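Long-range contacts in putative uncharacterized protein (Cricetid herpesvirus 2, PDB 4ZKQ), which binds chemokines as a viral decoy receptor, and so probably keeps host chemokines from their cellular receptors: residues L38-P43 against L135-F140; T51-T56 against S172-C177; Y57-F62 against S178-N183; A71-S76 against Q162-H167; V91-C96 against K131-F136. All coordinates share one frame; numbering follows the deposited sequence. Where two conformers were deposited one is given.

Contact 1: residues L38-P43 against L135-F140; sequences LPIKLP and LFFAKF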
# COMPACT_ATOMS: atom_id res chain seq x y z
N LEU A 38 -0.99 10.38 -17.74
CA LEU A 38 -2.43 10.47 -18.00
C LEU A 38 -2.72 11.37 -19.20
O LEU A 38 -2.05 12.38 -19.38
CB LEU A 38 -3.18 11.00 -16.77
CG LEU A 38 -3.01 10.23 -15.46
CD1 LEU A 38 -3.89 10.85 -14.38
CD2 LEU A 38 -3.36 8.78 -15.67
N PRO A 39 -3.72 11.01 -20.01
CA PRO A 39 -4.57 9.84 -19.80
C PRO A 39 -3.83 8.54 -20.12
O PRO A 39 -2.86 8.55 -20.89
CB PRO A 39 -5.73 10.06 -20.77
CG PRO A 39 -5.11 10.85 -21.89
CD PRO A 39 -4.10 11.75 -21.23
N ILE A 40 -4.27 7.44 -19.54
CA ILE A 40 -3.66 6.15 -19.75
C ILE A 40 -3.60 5.81 -21.24
O ILE A 40 -4.59 5.93 -21.95
CB ILE A 40 -4.42 5.04 -19.02
CG1 ILE A 40 -4.42 5.31 -17.51
CG2 ILE A 40 -3.82 3.66 -19.34
CD1 ILE A 40 -3.03 5.30 -16.87
N LYS A 41 -2.42 5.39 -21.70
CA LYS A 41 -2.23 5.00 -23.10
C LYS A 41 -1.46 3.69 -23.22
O LYS A 41 -0.99 3.34 -24.30
CB LYS A 41 -1.50 6.12 -23.85
CG LYS A 41 -0.14 6.46 -23.26
CD LYS A 41 0.49 7.69 -23.92
CE LYS A 41 1.74 8.13 -23.19
NZ LYS A 41 2.59 9.04 -24.02
N LEU A 42 -1.34 2.98 -22.10
CA LEU A 42 -0.61 1.72 -22.05
C LEU A 42 -1.49 0.62 -21.47
O LEU A 42 -2.35 0.89 -20.63
CB LEU A 42 0.66 1.85 -21.19
CG LEU A 42 1.77 2.77 -21.67
CD1 LEU A 42 2.87 2.84 -20.61
CD2 LEU A 42 2.34 2.29 -23.00
N PRO A 43 -1.28 -0.63 -21.91
CA PRO A 43 -2.00 -1.71 -21.23
C PRO A 43 -1.52 -1.88 -19.80
O PRO A 43 -0.42 -1.43 -19.47
CB PRO A 43 -1.67 -2.95 -22.08
CG PRO A 43 -0.41 -2.62 -22.77
CD PRO A 43 -0.44 -1.13 -23.01
N LEU A 135 -10.10 0.35 -21.15
CA LEU A 135 -9.70 0.58 -19.76
C LEU A 135 -10.40 1.80 -19.18
O LEU A 135 -10.72 2.74 -19.90
CB LEU A 135 -8.19 0.79 -19.66
CG LEU A 135 -7.28 -0.31 -20.22
CD1 LEU A 135 -5.83 0.12 -20.10
CD2 LEU A 135 -7.52 -1.62 -19.50
N PHE A 136 -10.61 1.79 -17.86
CA PHE A 136 -11.05 2.99 -17.15
C PHE A 136 -10.02 3.34 -16.09
O PHE A 136 -9.31 2.47 -15.59
CB PHE A 136 -12.44 2.80 -16.53
CG PHE A 136 -12.53 1.70 -15.50
CD1 PHE A 136 -12.26 1.96 -14.16
CD2 PHE A 136 -12.93 0.42 -15.86
CE1 PHE A 136 -12.36 0.96 -13.21
CE2 PHE A 136 -13.02 -0.59 -14.91
CZ PHE A 136 -12.74 -0.32 -13.59
N PHE A 137 -9.91 4.63 -15.75
CA PHE A 137 -8.97 5.03 -14.71
C PHE A 137 -9.40 6.25 -13.92
O PHE A 137 -10.27 7.02 -14.33
CB PHE A 137 -7.58 5.28 -15.33
CG PHE A 137 -7.52 6.48 -16.23
CD1 PHE A 137 -7.79 6.36 -17.58
CD2 PHE A 137 -7.15 7.72 -15.73
CE1 PHE A 137 -7.72 7.46 -18.42
CE2 PHE A 137 -7.08 8.83 -16.57
CZ PHE A 137 -7.37 8.69 -17.92
N ALA A 138 -8.79 6.40 -12.75
CA ALA A 138 -9.02 7.55 -11.88
C ALA A 138 -7.80 7.75 -11.00
O ALA A 138 -7.15 6.79 -10.62
CB ALA A 138 -10.26 7.36 -11.03
N LYS A 139 -7.52 9.01 -10.69
CA LYS A 139 -6.38 9.36 -9.86
C LYS A 139 -6.84 9.86 -8.50
O LYS A 139 -7.80 10.62 -8.40
CB LYS A 139 -5.53 10.42 -10.57
CG LYS A 139 -4.29 10.82 -9.82
CD LYS A 139 -3.40 11.68 -10.71
CE LYS A 139 -2.29 12.34 -9.92
NZ LYS A 139 -1.61 13.39 -10.72
N PHE A 140 -6.16 9.41 -7.45
CA PHE A 140 -6.52 9.75 -6.07
C PHE A 140 -5.31 10.29 -5.33
O PHE A 140 -4.17 10.01 -5.70
CB PHE A 140 -7.07 8.54 -5.31
CG PHE A 140 -8.19 7.84 -6.02
CD1 PHE A 140 -9.39 8.50 -6.25
CD2 PHE A 140 -8.06 6.53 -6.44
CE1 PHE A 140 -10.43 7.87 -6.90
CE2 PHE A 140 -9.11 5.89 -7.10
CZ PHE A 140 -10.29 6.56 -7.32

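Contact 2: residues T51-T56 against S172-C177; sequences TCDKIT and SGAGVC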
# COMPACT_ATOMS: atom_id res chain seq x y z
N THR A 51 6.45 0.98 -14.11
CA THR A 51 6.32 1.88 -12.95
C THR A 51 6.14 1.22 -11.58
O THR A 51 6.14 1.91 -10.57
CB THR A 51 5.14 2.86 -13.17
OG1 THR A 51 3.89 2.14 -13.14
CG2 THR A 51 5.29 3.58 -14.51
N CYS A 52 5.99 -0.10 -11.54
CA CYS A 52 5.83 -0.82 -10.27
C CYS A 52 7.14 -1.39 -9.75
O CYS A 52 7.92 -1.96 -10.51
CB CYS A 52 4.81 -1.94 -10.43
SG CYS A 52 3.10 -1.37 -10.70
N ASP A 53 7.37 -1.26 -8.44
CA ASP A 53 8.54 -1.84 -7.79
C ASP A 53 8.15 -3.08 -7.00
O ASP A 53 9.00 -3.90 -6.65
CB ASP A 53 9.20 -0.79 -6.88
CG ASP A 53 9.68 0.42 -7.65
OD1 ASP A 53 10.60 0.25 -8.48
OD2 ASP A 53 9.12 1.53 -7.46
N LYS A 54 6.86 -3.23 -6.77
CA LYS A 54 6.33 -4.35 -6.03
C LYS A 54 4.88 -4.54 -6.44
O LYS A 54 4.20 -3.57 -6.77
CB LYS A 54 6.46 -4.08 -4.52
CG LYS A 54 5.49 -4.82 -3.63
CD LYS A 54 5.77 -4.52 -2.17
CE LYS A 54 4.57 -4.83 -1.31
NZ LYS A 54 4.90 -4.83 0.14
N ILE A 55 4.40 -5.79 -6.44
CA ILE A 55 3.01 -6.04 -6.78
C ILE A 55 2.39 -7.13 -5.91
O ILE A 55 3.01 -8.16 -5.63
CB ILE A 55 2.86 -6.39 -8.27
CG1 ILE A 55 1.38 -6.43 -8.66
CG2 ILE A 55 3.57 -7.70 -8.59
CD1 ILE A 55 1.16 -6.38 -10.15
N THR A 56 1.17 -6.87 -5.45
CA THR A 56 0.40 -7.80 -4.65
C THR A 56 -0.74 -8.31 -5.51
O THR A 56 -1.39 -7.53 -6.19
CB THR A 56 -0.14 -7.14 -3.37
OG1 THR A 56 0.94 -6.84 -2.48
CG2 THR A 56 -1.16 -8.04 -2.64
N SER A 172 8.09 8.03 -0.86
CA SER A 172 9.43 7.65 -1.28
C SER A 172 9.63 7.70 -2.80
O SER A 172 10.76 7.80 -3.27
CB SER A 172 9.74 6.23 -0.82
OG SER A 172 8.94 5.31 -1.53
N GLY A 173 8.54 7.58 -3.54
CA GLY A 173 8.61 7.40 -4.98
C GLY A 173 8.42 5.95 -5.39
O GLY A 173 8.27 5.65 -6.58
N ALA A 174 8.43 5.04 -4.42
CA ALA A 174 8.24 3.62 -4.72
C ALA A 174 6.86 3.38 -5.32
O ALA A 174 5.87 3.95 -4.87
CB ALA A 174 8.44 2.79 -3.47
N GLY A 175 6.81 2.53 -6.34
CA GLY A 175 5.56 2.14 -6.95
C GLY A 175 5.05 0.85 -6.34
O GLY A 175 5.53 -0.24 -6.67
N VAL A 176 4.09 0.98 -5.43
CA VAL A 176 3.53 -0.17 -4.74
C VAL A 176 2.19 -0.51 -5.35
O VAL A 176 1.22 0.23 -5.20
CB VAL A 176 3.40 0.11 -3.24
CG1 VAL A 176 2.81 -1.09 -2.53
CG2 VAL A 176 4.76 0.43 -2.67
N CYS A 177 2.14 -1.64 -6.04
CA CYS A 177 1.00 -1.95 -6.88
C CYS A 177 0.20 -3.14 -6.39
O CYS A 177 0.69 -3.99 -5.65
CB CYS A 177 1.46 -2.18 -8.30
SG CYS A 177 2.31 -0.73 -8.95
O HOH W 1 6.51 4.48 -9.19
O HOH W 2 1.84 -4.40 -3.13

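Contact 3: residues Y57-F62 against S178-N183; sequences YGPLKF and SLWKAN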
# COMPACT_ATOMS: atom_id res chain seq x y z
N TYR A 57 -0.96 -9.62 -5.50
CA TYR A 57 -2.03 -10.24 -6.27
C TYR A 57 -3.21 -10.59 -5.35
O TYR A 57 -3.01 -11.05 -4.22
CB TYR A 57 -1.54 -11.50 -6.98
CG TYR A 57 -0.30 -11.31 -7.79
CD1 TYR A 57 -0.37 -10.84 -9.10
CD2 TYR A 57 0.96 -11.62 -7.27
CE1 TYR A 57 0.78 -10.67 -9.86
CE2 TYR A 57 2.10 -11.45 -8.02
CZ TYR A 57 2.01 -10.97 -9.32
OH TYR A 57 3.15 -10.81 -10.07
N GLY A 58 -4.43 -10.37 -5.83
CA GLY A 58 -5.60 -10.72 -5.05
C GLY A 58 -6.86 -10.85 -5.88
O GLY A 58 -6.84 -10.65 -7.09
N PRO A 59 -7.98 -11.21 -5.23
CA PRO A 59 -9.27 -11.40 -5.89
C PRO A 59 -10.09 -10.12 -5.94
O PRO A 59 -10.21 -9.44 -4.92
CB PRO A 59 -9.95 -12.45 -5.00
CG PRO A 59 -9.48 -12.09 -3.63
CD PRO A 59 -8.05 -11.55 -3.80
N LEU A 60 -10.67 -9.82 -7.10
CA LEU A 60 -11.63 -8.73 -7.21
C LEU A 60 -13.01 -9.24 -6.84
O LEU A 60 -13.57 -10.08 -7.54
CB LEU A 60 -11.64 -8.17 -8.63
CG LEU A 60 -12.60 -7.00 -8.90
CD1 LEU A 60 -12.35 -5.83 -7.95
CD2 LEU A 60 -12.46 -6.57 -10.34
N LYS A 61 -13.55 -8.74 -5.73
CA LYS A 61 -14.85 -9.17 -5.23
C LYS A 61 -15.83 -8.01 -5.07
O LYS A 61 -15.45 -6.91 -4.67
CB LYS A 61 -14.70 -9.86 -3.88
CG LYS A 61 -13.92 -11.15 -3.93
CD LYS A 61 -13.85 -11.79 -2.56
CE LYS A 61 -13.23 -13.17 -2.65
NZ LYS A 61 -13.18 -13.85 -1.33
N PHE A 62 -17.10 -8.29 -5.36
CA PHE A 62 -18.18 -7.32 -5.19
C PHE A 62 -19.23 -7.82 -4.21
O PHE A 62 -19.52 -9.01 -4.16
CB PHE A 62 -18.84 -7.02 -6.53
CG PHE A 62 -17.98 -6.24 -7.49
CD1 PHE A 62 -17.07 -6.89 -8.30
CD2 PHE A 62 -18.11 -4.87 -7.59
CE1 PHE A 62 -16.28 -6.18 -9.18
CE2 PHE A 62 -17.33 -4.15 -8.48
CZ PHE A 62 -16.41 -4.81 -9.27
N SER A 178 -1.06 -3.20 -6.81
CA SER A 178 -1.89 -4.34 -6.50
C SER A 178 -2.76 -4.66 -7.70
O SER A 178 -3.27 -3.76 -8.36
CB SER A 178 -2.74 -4.08 -5.26
OG SER A 178 -3.56 -2.95 -5.43
N LEU A 179 -2.90 -5.95 -7.98
CA LEU A 179 -3.68 -6.41 -9.12
C LEU A 179 -4.78 -7.33 -8.64
O LEU A 179 -4.51 -8.42 -8.14
CB LEU A 179 -2.78 -7.10 -10.15
CG LEU A 179 -3.44 -7.46 -11.49
CD1 LEU A 179 -3.98 -6.21 -12.16
CD2 LEU A 179 -2.42 -8.15 -12.38
N TRP A 180 -6.01 -6.86 -8.78
CA TRP A 180 -7.20 -7.56 -8.29
C TRP A 180 -7.94 -8.12 -9.49
O TRP A 180 -8.49 -7.37 -10.28
CB TRP A 180 -8.10 -6.61 -7.50
CG TRP A 180 -7.35 -5.88 -6.47
CD1 TRP A 180 -6.74 -4.66 -6.60
CD2 TRP A 180 -7.06 -6.33 -5.14
NE1 TRP A 180 -6.10 -4.32 -5.43
CE2 TRP A 180 -6.29 -5.33 -4.52
CE3 TRP A 180 -7.39 -7.48 -4.41
CZ2 TRP A 180 -5.83 -5.44 -3.21
CZ3 TRP A 180 -6.95 -7.59 -3.11
CH2 TRP A 180 -6.17 -6.57 -2.53
N LYS A 181 -7.91 -9.45 -9.63
CA LYS A 181 -8.54 -10.12 -10.76
C LYS A 181 -9.80 -10.85 -10.36
O LYS A 181 -9.87 -11.47 -9.29
CB LYS A 181 -7.57 -11.11 -11.42
CG LYS A 181 -6.31 -10.49 -11.97
CD LYS A 181 -5.56 -11.50 -12.83
CE LYS A 181 -4.09 -11.14 -12.94
NZ LYS A 181 -3.28 -11.69 -11.81
N ALA A 182 -10.81 -10.78 -11.21
CA ALA A 182 -12.01 -11.56 -10.99
C ALA A 182 -11.62 -13.04 -11.11
O ALA A 182 -10.89 -13.42 -12.02
CB ALA A 182 -13.09 -11.21 -12.00
N ASN A 183 -12.10 -13.85 -10.17
CA ASN A 183 -11.77 -15.27 -10.14
C ASN A 183 -10.27 -15.56 -10.01
O ASN A 183 -9.79 -16.61 -10.44
CB ASN A 183 -12.31 -15.97 -11.40
CG ASN A 183 -13.83 -15.97 -11.45
OD1 ASN A 183 -14.49 -16.15 -10.43
ND2 ASN A 183 -14.39 -15.77 -12.63
O HOH W 3 -13.05 -12.84 -7.45

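Contact 4: residues A71-S76 against Q162-H167; sequences AVLPLS and QEALIH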
# COMPACT_ATOMS: atom_id res chain seq x y z
N ALA A 71 -17.21 -2.89 -4.83
CA ALA A 71 -15.89 -3.39 -4.44
C ALA A 71 -15.16 -2.31 -3.65
O ALA A 71 -15.26 -1.12 -3.96
CB ALA A 71 -15.08 -3.79 -5.65
N VAL A 72 -14.44 -2.73 -2.62
CA VAL A 72 -13.70 -1.82 -1.75
C VAL A 72 -12.26 -2.28 -1.72
O VAL A 72 -11.94 -3.32 -1.15
CB VAL A 72 -14.29 -1.79 -0.33
CG1 VAL A 72 -13.48 -0.86 0.57
CG2 VAL A 72 -15.76 -1.34 -0.38
N LEU A 73 -11.38 -1.48 -2.33
CA LEU A 73 -9.98 -1.85 -2.48
C LEU A 73 -9.07 -0.92 -1.68
O LEU A 73 -9.25 0.29 -1.68
CB LEU A 73 -9.60 -1.81 -3.96
CG LEU A 73 -10.44 -2.69 -4.88
CD1 LEU A 73 -10.09 -2.43 -6.32
CD2 LEU A 73 -10.24 -4.16 -4.55
N PRO A 74 -8.08 -1.49 -0.98
CA PRO A 74 -7.12 -0.63 -0.29
C PRO A 74 -6.14 -0.01 -1.29
O PRO A 74 -5.74 -0.70 -2.22
CB PRO A 74 -6.40 -1.59 0.65
CG PRO A 74 -6.41 -2.88 -0.10
CD PRO A 74 -7.73 -2.91 -0.83
N LEU A 75 -5.76 1.25 -1.10
CA LEU A 75 -4.79 1.85 -2.00
C LEU A 75 -3.42 1.21 -1.77
O LEU A 75 -2.62 1.12 -2.69
CB LEU A 75 -4.74 3.37 -1.84
CG LEU A 75 -6.01 4.12 -2.28
CD1 LEU A 75 -5.72 5.61 -2.42
CD2 LEU A 75 -6.60 3.61 -3.59
N SER A 76 -3.18 0.73 -0.55
CA SER A 76 -2.03 -0.14 -0.27
C SER A 76 -2.44 -1.27 0.67
O SER A 76 -3.00 -1.00 1.73
CB SER A 76 -0.89 0.69 0.34
OG SER A 76 0.22 -0.14 0.67
N GLN A 162 -12.92 -7.13 -15.47
CA GLN A 162 -12.07 -8.32 -15.41
C GLN A 162 -10.99 -8.22 -14.34
O GLN A 162 -10.65 -9.21 -13.69
CB GLN A 162 -11.39 -8.56 -16.76
CG GLN A 162 -12.23 -9.36 -17.74
CD GLN A 162 -13.41 -8.56 -18.27
OE1 GLN A 162 -13.39 -7.33 -18.27
NE2 GLN A 162 -14.44 -9.26 -18.72
N GLU A 163 -10.42 -7.03 -14.20
CA GLU A 163 -9.38 -6.81 -13.21
C GLU A 163 -9.21 -5.33 -12.93
O GLU A 163 -9.60 -4.48 -13.74
CB GLU A 163 -8.05 -7.41 -13.69
CG GLU A 163 -7.43 -6.65 -14.83
CD GLU A 163 -6.13 -7.25 -15.32
OE1 GLU A 163 -5.91 -8.45 -15.09
OE2 GLU A 163 -5.33 -6.52 -15.93
N ALA A 164 -8.61 -5.02 -11.78
CA ALA A 164 -8.29 -3.65 -11.44
C ALA A 164 -6.87 -3.56 -10.87
O ALA A 164 -6.52 -4.25 -9.91
CB ALA A 164 -9.29 -3.11 -10.45
N LEU A 165 -6.09 -2.70 -11.49
CA LEU A 165 -4.77 -2.33 -11.02
C LEU A 165 -4.86 -1.08 -10.16
O LEU A 165 -5.51 -0.11 -10.55
CB LEU A 165 -3.83 -2.07 -12.20
CG LEU A 165 -2.48 -1.42 -11.88
CD1 LEU A 165 -1.58 -2.37 -11.10
CD2 LEU A 165 -1.80 -0.95 -13.16
N ILE A 166 -4.20 -1.10 -9.01
CA ILE A 166 -3.94 0.12 -8.27
C ILE A 166 -2.43 0.31 -8.20
O ILE A 166 -1.70 -0.56 -7.74
CB ILE A 166 -4.55 0.09 -6.87
CG1 ILE A 166 -6.08 0.06 -6.98
CG2 ILE A 166 -4.09 1.31 -6.06
CD1 ILE A 166 -6.79 -0.19 -5.69
N HIS A 167 -1.99 1.46 -8.70
CA HIS A 167 -0.62 1.89 -8.57
C HIS A 167 -0.60 2.95 -7.50
O HIS A 167 -1.26 3.98 -7.66
CB HIS A 167 -0.09 2.44 -9.90
CG HIS A 167 1.33 2.88 -9.83
ND1 HIS A 167 1.72 4.06 -9.21
CD2 HIS A 167 2.48 2.30 -10.27
CE1 HIS A 167 3.03 4.18 -9.29
NE2 HIS A 167 3.51 3.13 -9.92

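Contact 5: residues V91-C96 against K131-F136; sequences VGKWEC and KMQRLF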
# COMPACT_ATOMS: atom_id res chain seq x y z
N VAL A 91 -6.57 1.60 -12.43
CA VAL A 91 -6.76 1.27 -13.84
C VAL A 91 -7.47 -0.07 -13.96
O VAL A 91 -6.93 -1.09 -13.53
CB VAL A 91 -5.44 1.21 -14.61
CG1 VAL A 91 -5.68 0.96 -16.10
CG2 VAL A 91 -4.65 2.47 -14.39
N GLY A 92 -8.66 -0.06 -14.54
CA GLY A 92 -9.47 -1.26 -14.63
C GLY A 92 -9.75 -1.65 -16.06
O GLY A 92 -9.82 -0.80 -16.94
N LYS A 93 -9.89 -2.95 -16.28
CA LYS A 93 -10.23 -3.47 -17.59
C LYS A 93 -11.74 -3.69 -17.69
O LYS A 93 -12.32 -4.37 -16.85
CB LYS A 93 -9.49 -4.77 -17.89
CG LYS A 93 -9.93 -5.41 -19.18
CD LYS A 93 -8.81 -6.15 -19.86
CE LYS A 93 -9.30 -6.81 -21.14
NZ LYS A 93 -10.35 -7.83 -20.86
N TRP A 94 -12.34 -3.10 -18.71
CA TRP A 94 -13.78 -3.15 -18.92
C TRP A 94 -14.11 -4.02 -20.13
O TRP A 94 -13.65 -3.75 -21.23
CB TRP A 94 -14.34 -1.74 -19.13
CG TRP A 94 -15.83 -1.69 -19.30
CD1 TRP A 94 -16.52 -1.66 -20.48
CD2 TRP A 94 -16.81 -1.66 -18.26
NE1 TRP A 94 -17.88 -1.61 -20.23
CE2 TRP A 94 -18.08 -1.61 -18.87
CE3 TRP A 94 -16.74 -1.66 -16.86
CZ2 TRP A 94 -19.26 -1.57 -18.14
CZ3 TRP A 94 -17.92 -1.62 -16.14
CH2 TRP A 94 -19.17 -1.58 -16.78
N GLU A 95 -14.87 -5.08 -19.91
CA GLU A 95 -15.29 -5.94 -21.01
C GLU A 95 -16.51 -6.73 -20.57
O GLU A 95 -16.40 -7.69 -19.81
CB GLU A 95 -14.16 -6.88 -21.45
CG GLU A 95 -14.49 -7.71 -22.68
CD GLU A 95 -13.26 -8.33 -23.33
OE1 GLU A 95 -12.13 -8.09 -22.85
OE2 GLU A 95 -13.43 -9.07 -24.32
N CYS A 96 -17.67 -6.29 -21.03
CA CYS A 96 -18.93 -6.91 -20.68
C CYS A 96 -19.18 -8.15 -21.54
O CYS A 96 -19.01 -8.08 -22.76
CB CYS A 96 -20.08 -5.93 -20.86
SG CYS A 96 -20.19 -4.66 -19.58
N LYS A 131 -4.05 -7.10 -29.30
CA LYS A 131 -5.48 -6.90 -29.09
C LYS A 131 -5.81 -5.52 -28.53
O LYS A 131 -4.99 -4.91 -27.83
CB LYS A 131 -6.02 -7.98 -28.15
N MET A 132 -7.00 -5.04 -28.85
CA MET A 132 -7.50 -3.79 -28.29
C MET A 132 -8.04 -4.04 -26.89
O MET A 132 -8.52 -5.13 -26.59
CB MET A 132 -8.60 -3.19 -29.17
CG MET A 132 -8.13 -2.77 -30.56
SD MET A 132 -6.87 -1.49 -30.50
CE MET A 132 -5.49 -2.37 -31.21
N GLN A 133 -7.96 -3.03 -26.03
CA GLN A 133 -8.48 -3.13 -24.67
C GLN A 133 -9.16 -1.85 -24.24
O GLN A 133 -8.67 -0.75 -24.49
CB GLN A 133 -7.36 -3.46 -23.69
CG GLN A 133 -6.65 -4.78 -23.97
CD GLN A 133 -5.64 -5.12 -22.90
OE1 GLN A 133 -4.97 -4.24 -22.37
NE2 GLN A 133 -5.53 -6.41 -22.58
N ARG A 134 -10.31 -2.01 -23.59
CA ARG A 134 -11.04 -0.89 -23.02
C ARG A 134 -10.69 -0.78 -21.53
O ARG A 134 -10.93 -1.71 -20.76
CB ARG A 134 -12.54 -1.09 -23.21
CG ARG A 134 -13.38 0.14 -22.97
CD ARG A 134 -13.18 1.17 -24.07
NE ARG A 134 -14.13 2.28 -23.92
CZ ARG A 134 -13.94 3.51 -24.37
NH1 ARG A 134 -12.82 3.83 -25.01
NH2 ARG A 134 -14.88 4.43 -24.18
N LEU A 135 -10.10 0.35 -21.15
CA LEU A 135 -9.70 0.58 -19.76
C LEU A 135 -10.40 1.80 -19.18
O LEU A 135 -10.72 2.74 -19.90
CB LEU A 135 -8.19 0.79 -19.66
CG LEU A 135 -7.28 -0.31 -20.22
CD1 LEU A 135 -5.83 0.12 -20.10
CD2 LEU A 135 -7.52 -1.62 -19.50
N PHE A 136 -10.61 1.79 -17.86
CA PHE A 136 -11.05 2.99 -17.15
C PHE A 136 -10.02 3.34 -16.09
O PHE A 136 -9.31 2.47 -15.59
CB PHE A 136 -12.44 2.80 -16.53
CG PHE A 136 -12.53 1.70 -15.50
CD1 PHE A 136 -12.26 1.96 -14.16
CD2 PHE A 136 -12.93 0.42 -15.86
CE1 PHE A 136 -12.36 0.96 -13.21
CE2 PHE A 136 -13.02 -0.59 -14.91
CZ PHE A 136 -12.74 -0.32 -13.59
O HOH W 4 -11.40 -4.16 -22.83

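Contact 1: residues L38-P43 against L135-F140
A chi1 of 68° sets F137 CG between the backbone N and the carbonyl carbon, while I40 turns CG1 beside its own backbone N, anti to the carbonyl carbon (chi1 -61°). The two side chains run in opposite senses alongside one another, and I40 CG1 lies over one face of the F137 ring, 3.8 Å from its centroid and 25° off the normal. That is CH-pi geometry, with the methylene displaced toward the CG-CD1 side: F137 CD1 is 3.5 Å from I40 CG1. P39, which follows a cis peptide bond, brings CB to 3.6 Å from F137 CZ. L38 divides its branches, CD2 approaching F137 CE2 at 3.8 Å and CD1 meeting K139 CD at 3.8 Å, so the aliphatic part of the lysine chain does the touching. Farther along, L135 CD1 approaches I40 CG2 at 4.1 Å and L42 O at 3.6 Å; this carbonyl oxygen is buried with no polar partner in the model. The evidence is therefore of apolar packing: an irregular segment leading into helix 44-51 lies across alternate side chains L135, F137 and K139 of strand 132-143, covering part of one face of the mixed beta-sheet, near its 117-125 edge.

Contact 2: residues T51-T56 against S172-C177
C52 and C177 are joined covalently, SG to SG at 2.0 Å with a chi3 of -93°, close to the relaxed right-angled value for a disulfide. Both sulfurs stand beside their own backbone N, anti to the carbonyl carbon. Backbone hydrogen bonds carry the pairing further. G175 O accepts twice: D53 N lies in the carbonyl plane on a lone pair at 2.7 Å, and K54 N approaches nearly along the C=O axis at 3.3 Å. C177 N then donates to K54 O, and C177 O receives T56 N, both at 2.9 Å, as expected for parallel strands whose short axes differ by 16°. One side-chain bond is added: G175 N points almost straight (175°) at the anti lone pair of D53 OD2, 2.8 Å away. D53 also forms a salt bridge through OD1 with R29, which would favour its charged form. Water links T56 OG1 with C177 O, and T56 OG1 has K215 as a further partner. Within the mixed sheet, strand 54-59 lies between strands 23-26 and 175-181; strand 161-169 flanks 175-181 on its other side, and C52 immediately follows helix 44-51.

Contact 3: residues Y57-F62 against S178-N183
W180, L60 and Y57 bury the most surface here, each in a different way. The W180 indole lies against G58 and P59: its CE3 is 3.5 Å from P59 O, which sits at the ring edge near the plane, and its CZ3 approaches G58 CA at 3.9 Å, where the glycine has no side chain to obstruct it. In the S178 conformer given, W180 NE1 donates to S178 OG in a bent bond (134°). L60 sets CB 3.6 Å from W180 O and 4.0 Å from W180 CB, and its N bonds K181 O at 2.9 Å from above the carbonyl plane. Y57 CA makes a CA-H...O contact with L179 O at 3.6 Å; in the K181 conformer given, NZ comes within 4.1 Å of Y57 CD1, the two side chains heading in the same direction, while Y57 OH bonds D25. Next in the strand, G58 N donates to L179 O, and G58 O accepts from K181 N, bonds of parallel pairing. Strand 161-169 lies next to 175-181 in the sheet, and W180 also packs on L73 and P74 of strand 68-74 in the facing sheet.

Contact 4: residues A71-S76 against Q162-H167
I166 projects from strand 161-169 toward L73 and L75, a packing of two beta-sheets face against face: the short strand axes come no closer than 9.3 Å, too far for backbone pairing, and their directions differ by 30°. The main bump is the forked I166 side chain. Its CG1 branch, beside the backbone N and anti to the carbonyl carbon (chi1 -66°), leads to CD1, which enters the hollow formed by L73 CB and P74 O, 3.7 Å from each. The other branch, CG2, faces L75, whose CD2 approaches it. L73 answers in the reverse direction: its side chain lies aslant that of I166, and L73 CD1 reaches across to A164 CB, 4.3 Å away. All five touching residues are buried; the contacts between side chains are apolar, and the isoleucine methyls also meet the carbonyl oxygens of P74 and L75. W180 extends the packing against L73, and L90 neighbours A164 and I166 within their own sheet. On the L75 side the closest approach is made by a backbone atom, L75 O to I166 CG2 at 3.7 Å.

Contact 5: residues V91-C96 against K131-F136
Antiparallel pairing of strands 85-94 and 132-143 brings G92 opposite F136 as a hydrogen-bonded pair. G92 N donates to F136 O at 2.8 Å, and F136 N returns a bond to G92 O at 2.9 Å. F136 CG stands between its backbone N and carbonyl carbon (chi1 62°), and the ring lies over the glycine: G92 CA is 3.7 Å from the ring centroid, 19° off the normal, a CH-pi contact. G92 has no side chain, and the ring packs directly on its backbone. In the mixed sheet the next pair, K93 with L135, is non-hydrogen-bonded, and L135 CD2 packs 4.0 Å from K93 CB. W94 N then bonds R134 O at 2.9 Å. W94 CB meets the F136 ring at its edge, 4.2 Å from CD2, and R134 CB lies 3.5 Å from W94 O. The R134 guanidinium turns away to a salt bridge with E104. K93 bends at chi2 and chi4 toward E95, just past the strand end, where K93 NZ forms a 2.7 Å salt bridge with E95 OE1.

Overall arrangement
Four of the contacts lie within or against one mixed sheet, and contact 4 joins that sheet to the one containing strand 68-74. Contacts 2 and 3 are successive lengths of the same parallel pair, strands 54-59 and 175-181, with centres about 17 Å apart. Contact 4 lies about 7 Å from contact 3, centre to centre, and one of its segments is on the adjoining strand 161-169; strand 85-94 of contact 5 comes next. Contacts 1 and 5 share L135 and F136 of strand 132-143, their centres about 10 Å apart. Along the chain contact 5 is nested within contact 4, itself within contacts 2 and 3, whereas contact 1 crosses contacts 2, 3 and 4. Sequence-distant segments thus come together in a beta domain of packed sheets in this chemokine-binding protein.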